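Local coordinates for PlaB phospholipase (Legionella pneumophila, PDB 6ZTI), which acts as a phospholipase of the alpha/beta-hydrolase class, whose activity is controlled by NAD(H)-mediated assembly into tetramers, at residues D65-V69 with D70-R74; R275-M279 with A280-T284; R461-D464 with R465-R469. All blocks are in the same frame, centred on the assembly; numbering follows the deposited sequence.

Contact 1 of 3, residues D65-V69 with D70-R74; sequences DTVTV and DDIAR
A capping box between T68 and D71 closes the start of helix 69-89, the helix that follows the parallel strand 55-60 of the hydrolase domain. T68 is the N-cap. Its hydroxyl sits between its own backbone N and carbonyl carbon (chi1 72°), and from there OG1 accepts the amide hydrogen of D71 N at 2.9 Å in a nearly straight bond. The return half comes from the aspartate: D71 OD2 takes T68 N at 3.0 Å, the N-H arriving from above the carboxylate plane, about 53° out of it. Each residue thus binds the other's backbone with its side chain, and two amides at the first turn find acceptors. Water 1 steadies the ends of the side chains: it accepts from T68 OG1 (2.8 Å) and donates both to D70 OD2 and to D71 OD1, the latter at 2.9 Å.

Behind the box the ordinary helical pattern begins at once, with I72 N bonded to T68 O and A73 N to V69 O. A hydrophobic contact accompanies the cap: V67 CG1, anti to its backbone N, meets I72 CG1 at 3.5 Å, a tight fit between side chains crossing at about a right angle. Both carboxylates also have partners in the second subunit. D71 OD2 forms a salt bridge with R461 of that subunit, and D70 OD1 does so with its R351. Negative charge at a helix N terminus should be favoured by the helix dipole, and the two arginines would reinforce this. Within the chain, I72 packs on I105 and D70 on L112 of helix 102-114, whereas T68 and V69 lie against C161 and W165 of helix 160-166.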
loop_
_atom_site.group_PDB
_atom_site.type_symbol
_atom_site.label_atom_id
_atom_site.label_comp_id
_atom_site.label_asym_id
_atom_site.label_seq_id
_atom_site.Cartn_x
_atom_site.Cartn_y
_atom_site.Cartn_z
ATOM N N ASP B 65 18.877 -0.475 -10.352
ATOM C CA ASP B 65 18.020 -0.401 -9.175
ATOM C C ASP B 65 18.510 -1.245 -8.001
ATOM O O ASP B 65 18.033 -1.035 -6.881
ATOM C CB ASP B 65 16.596 -0.824 -9.535
ATOM C CG ASP B 65 15.827 0.263 -10.263
ATOM O OD1 ASP B 65 16.147 1.459 -10.083
ATOM O OD2 ASP B 65 14.894 -0.082 -11.016
ATOM N N THR B 66 19.442 -2.173 -8.207
ATOM C CA THR B 66 19.931 -3.002 -7.109
ATOM C C THR B 66 21.178 -2.438 -6.435
ATOM O O THR B 66 21.505 -2.864 -5.323
ATOM C CB THR B 66 20.226 -4.421 -7.605
ATOM O OG1 THR B 66 21.358 -4.407 -8.480
ATOM C CG2 THR B 66 19.031 -4.980 -8.355
ATOM N N VAL B 67 21.850 -1.474 -7.054
ATOM C CA VAL B 67 23.121 -0.959 -6.553
ATOM C C VAL B 67 22.853 0.107 -5.502
ATOM O O VAL B 67 22.011 0.992 -5.698
ATOM C CB VAL B 67 23.973 -0.411 -7.710
ATOM C CG1 VAL B 67 25.244 0.246 -7.191
ATOM C CG2 VAL B 67 24.293 -1.537 -8.692
ATOM N N THR B 68 23.559 0.012 -4.378
ATOM C CA THR B 68 23.418 0.938 -3.267
ATOM C C THR B 68 24.651 1.836 -3.150
ATOM O O THR B 68 25.715 1.563 -3.719
ATOM C CB THR B 68 23.207 0.183 -1.947
ATOM O OG1 THR B 68 24.433 -0.453 -1.562
ATOM C CG2 THR B 68 22.099 -0.878 -2.079
ATOM N N VAL B 69 24.494 2.920 -2.382
ATOM C CA VAL B 69 25.624 3.804 -2.100
ATOM C C VAL B 69 26.723 3.028 -1.385
ATOM O O VAL B 69 27.915 3.211 -1.659
ATOM C CB VAL B 69 25.148 5.027 -1.292
ATOM C CG1 VAL B 69 26.317 5.886 -0.824
ATOM C CG2 VAL B 69 24.207 5.866 -2.130
ATOM N N ASP B 70 26.339 2.131 -0.477
ATOM C CA ASP B 70 27.300 1.230 0.148
ATOM C C ASP B 70 28.068 0.417 -0.892
ATOM O O ASP B 70 29.299 0.308 -0.822
ATOM C CB ASP B 70 26.563 0.299 1.103
ATOM C CG ASP B 70 27.475 -0.748 1.713
ATOM O OD1 ASP B 70 28.366 -0.363 2.501
ATOM O OD2 ASP B 70 27.284 -1.947 1.414
ATOM N N ASP B 71 27.348 -0.197 -1.839
ATOM C CA ASP B 71 27.965 -0.941 -2.936
ATOM C C ASP B 71 28.976 -0.090 -3.700
ATOM O O ASP B 71 30.082 -0.545 -4.014
ATOM C CB ASP B 71 26.902 -1.428 -3.930
ATOM C CG ASP B 71 25.929 -2.458 -3.354
ATOM O OD1 ASP B 71 26.160 -3.044 -2.267
ATOM O OD2 ASP B 71 24.902 -2.677 -4.041
ATOM N N ILE B 72 28.592 1.145 -4.042
ATOM C CA ILE B 72 29.441 1.967 -4.891
ATOM C C ILE B 72 30.700 2.384 -4.143
ATOM O O ILE B 72 31.783 2.450 -4.726
ATOM C CB ILE B 72 28.662 3.192 -5.401
ATOM C CG1 ILE B 72 27.513 2.751 -6.314
ATOM C CG2 ILE B 72 29.580 4.147 -6.146
ATOM C CD1 ILE B 72 26.457 3.824 -6.519
ATOM N N ALA B 73 30.572 2.713 -2.858
ATOM C CA ALA B 73 31.751 3.078 -2.073
ATOM C C ALA B 73 32.689 1.885 -1.918
ATOM O O ALA B 73 33.912 2.030 -2.019
ATOM C CB ALA B 73 31.321 3.621 -0.712
ATOM N N ARG B 74 32.131 0.689 -1.707
ATOM C CA ARG B 74 32.957 -0.515 -1.693
ATOM C C ARG B 74 33.658 -0.722 -3.033
ATOM O O ARG B 74 34.815 -1.157 -3.078
ATOM C CB ARG B 74 32.093 -1.736 -1.377
ATOM C CG ARG B 74 31.954 -2.105 0.086
ATOM C CD ARG B 74 31.065 -3.360 0.228
ATOM N NE ARG B 74 31.755 -4.605 -0.126
ATOM C CZ ARG B 74 31.149 -5.755 -0.413
ATOM N NH1 ARG B 74 29.822 -5.831 -0.418
ATOM N NH2 ARG B 74 31.868 -6.834 -0.705
HETATM O O HOH W 1 24.830 -2.604 0.236
#

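Contact 2 of 3, residues R275-M279 with A280-T284; sequences RSITM and ANAAT
T278 and N281 set their side chains across each other at about a right angle, and together they form an ST motif in the loop between strand 257-261 and helix 286-296. The threonine's chi1 of 70° turns its hydroxyl toward the amides that follow. There OG1 accepts from N281 N at 3.1 Å and, weakly, from A280 N. T278 O adds two further weak bonds, from N281 N and A282 N.

The asparagine answers with both ends of its amide. A chi1 of 75° bends the group back over the chain that precedes it. T278 N points at N281 OD1 at 3.0 Å in an almost straight bond, though it comes from 45° above the carbonyl plane and uses no lone pair. The other end is flatter: N281 ND2 donates to S276 O at 2.9 Å, with that oxygen almost exactly in the amide plane. Bonds to both ends fix the rotation of the amide, consistent with oxygen and nitrogen being placed this way round.

Apolar groups also meet at the turn. I277 CG2 touches A282 CB at 4.1 Å, and the pair backs onto helix 35-44, where I277 rests on L35 and A282 on W38. M279, its chain bent at chi2 and chi3, touches W38 and N41 of the same helix, while M279 N is held by E34 OE1. In the next turn, N281 O is reached by T284 N and T284 OG1 from the same face of the carbonyl plane, the hydroxyl at 2.9 Å.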
loop_
_atom_site.group_PDB
_atom_site.type_symbol
_atom_site.label_atom_id
_atom_site.label_comp_id
_atom_site.label_asym_id
_atom_site.label_seq_id
_atom_site.Cartn_x
_atom_site.Cartn_y
_atom_site.Cartn_z
ATOM N N ARG B 275 30.161 20.815 -16.100
ATOM C CA ARG B 275 29.893 20.464 -17.492
ATOM C C ARG B 275 30.250 21.593 -18.456
ATOM O O ARG B 275 30.628 21.325 -19.603
ATOM C CB ARG B 275 28.419 20.091 -17.661
ATOM C CG ARG B 275 28.068 19.588 -19.061
ATOM C CD ARG B 275 28.660 18.209 -19.330
ATOM N NE ARG B 275 28.249 17.656 -20.619
ATOM C CZ ARG B 275 28.891 17.865 -21.763
ATOM N NH1 ARG B 275 29.977 18.630 -21.793
ATOM N NH2 ARG B 275 28.439 17.308 -22.880
ATOM N N SER B 276 30.134 22.849 -18.024
ATOM C CA SER B 276 30.334 23.989 -18.911
ATOM C C SER B 276 31.804 24.368 -19.110
ATOM O O SER B 276 32.090 25.267 -19.913
ATOM C CB SER B 276 29.559 25.198 -18.378
ATOM O OG SER B 276 30.142 25.730 -17.204
ATOM N N ILE B 277 32.735 23.684 -18.446
ATOM C CA ILE B 277 34.154 24.020 -18.526
ATOM C C ILE B 277 34.713 23.549 -19.862
ATOM O O ILE B 277 34.607 22.368 -20.210
ATOM C CB ILE B 277 34.926 23.382 -17.361
ATOM C CG1 ILE B 277 34.406 23.904 -16.026
ATOM C CG2 ILE B 277 36.412 23.650 -17.486
ATOM C CD1 ILE B 277 35.069 23.269 -14.830
ATOM N N THR B 278 35.349 24.461 -20.594
ATOM C CA THR B 278 36.053 24.122 -21.823
ATOM C C THR B 278 37.491 24.608 -21.725
ATOM O O THR B 278 37.823 25.461 -20.896
ATOM C CB THR B 278 35.388 24.740 -23.065
ATOM O OG1 THR B 278 35.581 26.161 -23.061
ATOM C CG2 THR B 278 33.904 24.427 -23.087
ATOM N N MET B 279 38.349 24.062 -22.596
ATOM C CA MET B 279 39.724 24.542 -22.656
ATOM C C MET B 279 39.764 26.039 -22.922
ATOM O O MET B 279 40.670 26.734 -22.445
ATOM C CB MET B 279 40.508 23.801 -23.742
ATOM C CG MET B 279 40.852 22.350 -23.413
ATOM S SD MET B 279 41.845 22.190 -21.922
ATOM C CE MET B 279 43.314 23.121 -22.363
ATOM N N ALA B 280 38.778 26.556 -23.658
ATOM C CA ALA B 280 38.828 27.947 -24.085
ATOM C C ALA B 280 38.358 28.897 -22.993
ATOM O O ALA B 280 38.859 30.024 -22.898
ATOM C CB ALA B 280 37.991 28.130 -25.350
ATOM N N ASN B 281 37.422 28.467 -22.153
ATOM C CA ASN B 281 36.902 29.330 -21.109
ATOM C C ASN B 281 37.467 29.009 -19.730
ATOM O O ASN B 281 37.219 29.770 -18.797
ATOM C CB ASN B 281 35.363 29.267 -21.083
ATOM C CG ASN B 281 34.813 27.971 -20.471
ATOM O OD1 ASN B 281 35.485 27.278 -19.703
ATOM N ND2 ASN B 281 33.561 27.664 -20.797
ATOM N N ALA B 282 38.253 27.937 -19.588
ATOM C CA ALA B 282 38.647 27.492 -18.252
ATOM C C ALA B 282 39.388 28.583 -17.488
ATOM O O ALA B 282 39.137 28.792 -16.295
ATOM C CB ALA B 282 39.510 26.234 -18.348
ATOM N N ALA B 283 40.314 29.282 -18.146
ATOM C CA ALA B 283 41.106 30.284 -17.445
ATOM C C ALA B 283 40.236 31.326 -16.758
ATOM O O ALA B 283 40.685 31.953 -15.793
ATOM C CB ALA B 283 42.071 30.964 -18.419
ATOM N N THR B 284 39.001 31.509 -17.222
ATOM C CA THR B 284 38.086 32.498 -16.675
ATOM C C THR B 284 36.881 31.863 -16.004
ATOM O O THR B 284 35.930 32.563 -15.657
ATOM C CB THR B 284 37.608 33.437 -17.780
ATOM O OG1 THR B 284 37.159 32.661 -18.898
ATOM C CG2 THR B 284 38.735 34.353 -18.218
HETATM O O HOH W 2 41.270 29.052 -20.931
#

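Contact 3 of 3, residues R461-D464 with R465-R469; sequences RRVD and RTVFR
D464 OD1 is gripped by two backbone amides. T466 N reaches it at 3.0 Å along the anti lone pair, with an N-H...O angle of 164°, and T484 N of the C-terminal tail supplies the second. The other oxygen, OD2, takes G485 N and S424 OG, so the buried carboxylate is held at both ends. With CG anti to the backbone N, at chi1 -164°, the acid lies over the turn that follows it.

That turn is an Asx turn leading into a short 3-10 segment, 465-467, and it joins strand 452-463 to strand 468-471. V467 N bonds to D464 O at 3.1 Å, coming from above the carbonyl plane, and F468 N to R465 O at 3.3 Å. Across the turn V463 CG1 packs against V467 CG2 at 3.6 Å, the side chains crossing at about a right angle. Past the turn, R469 NE bonds to F468 O at 2.9 Å, and R465 CB lies 3.7 Å over the centre of the R469 guanidinium. Both arginines form salt bridges with D82 of the second subunit; F468 and R469 pair antiparallel with a strand of that subunit, and the F468 ring meets its F76 and Y60.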
loop_
_atom_site.group_PDB
_atom_site.type_symbol
_atom_site.label_atom_id
_atom_site.label_comp_id
_atom_site.label_asym_id
_atom_site.label_seq_id
_atom_site.Cartn_x
_atom_site.Cartn_y
_atom_site.Cartn_z
ATOM N N ARG B 461 7.980 8.388 26.330
ATOM C CA ARG B 461 6.781 7.576 26.171
ATOM C C ARG B 461 6.175 7.370 27.556
ATOM O O ARG B 461 6.795 6.766 28.437
ATOM C CB ARG B 461 7.120 6.261 25.486
ATOM C CG ARG B 461 5.904 5.405 25.153
ATOM C CD ARG B 461 6.316 4.182 24.375
ATOM N NE ARG B 461 5.211 3.256 24.149
ATOM C CZ ARG B 461 4.323 3.372 23.164
ATOM N NH1 ARG B 461 4.379 4.385 22.312
ATOM N NH2 ARG B 461 3.366 2.470 23.033
ATOM N N ARG B 462 4.993 7.927 27.772
ATOM C CA ARG B 462 4.315 7.825 29.054
ATOM C C ARG B 462 3.352 6.648 28.995
ATOM O O ARG B 462 2.573 6.534 28.049
ATOM C CB ARG B 462 3.568 9.120 29.358
ATOM C CG ARG B 462 4.456 10.368 29.304
ATOM C CD ARG B 462 3.648 11.630 29.517
ATOM N NE ARG B 462 3.016 11.669 30.835
ATOM C CZ ARG B 462 3.571 12.197 31.921
ATOM N NH1 ARG B 462 4.785 12.738 31.866
ATOM N NH2 ARG B 462 2.912 12.184 33.069
ATOM N N VAL B 463 3.404 5.782 30.002
ATOM C CA VAL B 463 2.547 4.600 30.070
ATOM C C VAL B 463 1.771 4.670 31.377
ATOM O O VAL B 463 2.366 4.720 32.463
ATOM C CB VAL B 463 3.354 3.298 29.977
ATOM C CG1 VAL B 463 2.430 2.081 30.021
ATOM C CG2 VAL B 463 4.195 3.286 28.709
ATOM N N ASP B 464 0.448 4.698 31.270
ATOM C CA ASP B 464 -0.402 4.763 32.446
ATOM C C ASP B 464 -0.344 3.462 33.240
ATOM O O ASP B 464 -0.244 2.362 32.684
ATOM C CB ASP B 464 -1.837 5.059 32.034
ATOM C CG ASP B 464 -2.685 5.526 33.191
ATOM O OD1 ASP B 464 -3.095 4.680 34.022
ATOM O OD2 ASP B 464 -2.927 6.747 33.270
ATOM N N ARG B 465 -0.432 3.595 34.563
ATOM C CA ARG B 465 -0.311 2.424 35.421
ATOM C C ARG B 465 -1.410 1.400 35.172
ATOM O O ARG B 465 -1.248 0.239 35.551
ATOM C CB ARG B 465 -0.303 2.842 36.893
ATOM C CG ARG B 465 0.935 3.635 37.241
ATOM C CD ARG B 465 1.119 3.874 38.716
ATOM N NE ARG B 465 2.254 4.769 38.945
ATOM C CZ ARG B 465 2.982 4.791 40.054
ATOM N NH1 ARG B 465 2.712 3.957 41.053
ATOM N NH2 ARG B 465 3.989 5.648 40.159
ATOM N N THR B 466 -2.506 1.783 34.516
ATOM C CA THR B 466 -3.572 0.821 34.264
ATOM C C THR B 466 -3.132 -0.298 33.331
ATOM O O THR B 466 -3.707 -1.392 33.384
ATOM C CB THR B 466 -4.794 1.535 33.693
ATOM O OG1 THR B 466 -5.356 2.379 34.701
ATOM C CG2 THR B 466 -5.847 0.534 33.239
ATOM N N VAL B 467 -2.117 -0.063 32.494
ATOM C CA VAL B 467 -1.680 -1.098 31.559
ATOM C C VAL B 467 -1.411 -2.416 32.276
ATOM O O VAL B 467 -1.581 -3.492 31.688
ATOM C CB VAL B 467 -0.452 -0.597 30.769
ATOM C CG1 VAL B 467 0.185 -1.717 29.966
ATOM C CG2 VAL B 467 -0.869 0.551 29.843
ATOM N N PHE B 468 -1.005 -2.368 33.543
ATOM C CA PHE B 468 -0.817 -3.588 34.324
ATOM C C PHE B 468 -1.010 -3.275 35.799
ATOM O O PHE B 468 -0.313 -2.417 36.352
ATOM C CB PHE B 468 0.574 -4.199 34.085
ATOM C CG PHE B 468 0.632 -5.686 34.303
ATOM C CD1 PHE B 468 0.142 -6.257 35.468
ATOM C CD2 PHE B 468 1.187 -6.513 33.342
ATOM C CE1 PHE B 468 0.199 -7.635 35.675
ATOM C CE2 PHE B 468 1.247 -7.890 33.524
ATOM C CZ PHE B 468 0.750 -8.457 34.699
ATOM N N ARG B 469 -1.939 -3.982 36.432
ATOM C CA ARG B 469 -2.146 -3.919 37.870
ATOM C C ARG B 469 -2.187 -5.342 38.418
ATOM O O ARG B 469 -2.483 -6.293 37.693
ATOM C CB ARG B 469 -3.454 -3.178 38.223
ATOM C CG ARG B 469 -3.546 -1.738 37.708
ATOM C CD ARG B 469 -2.857 -0.746 38.643
ATOM N NE ARG B 469 -1.413 -0.689 38.415
ATOM C CZ ARG B 469 -0.543 -0.098 39.233
ATOM N NH1 ARG B 469 -0.963 0.480 40.346
ATOM N NH2 ARG B 469 0.756 -0.085 38.941
#

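From the N terminus the three contacts follow in series, none nesting in or crossing another, and each is a local closure within one run of chain. Contact 1 leads the chain from the loop after strand 55-60 into helix 69-89. Contact 2 shapes the run from strand 257-261 to helix 286-296 and sets it on helix 35-44, still in the hydrolase domain. Contact 3 leads from the mixed sheet into a strand that pairs with another subunit. Contacts 2 and 3 lie on opposite sides of the chain's centre, their centres 68 Å apart. Contacts 1 and 3 stay about 31 Å apart at their nearest atoms within one chain, yet both touch the second subunit.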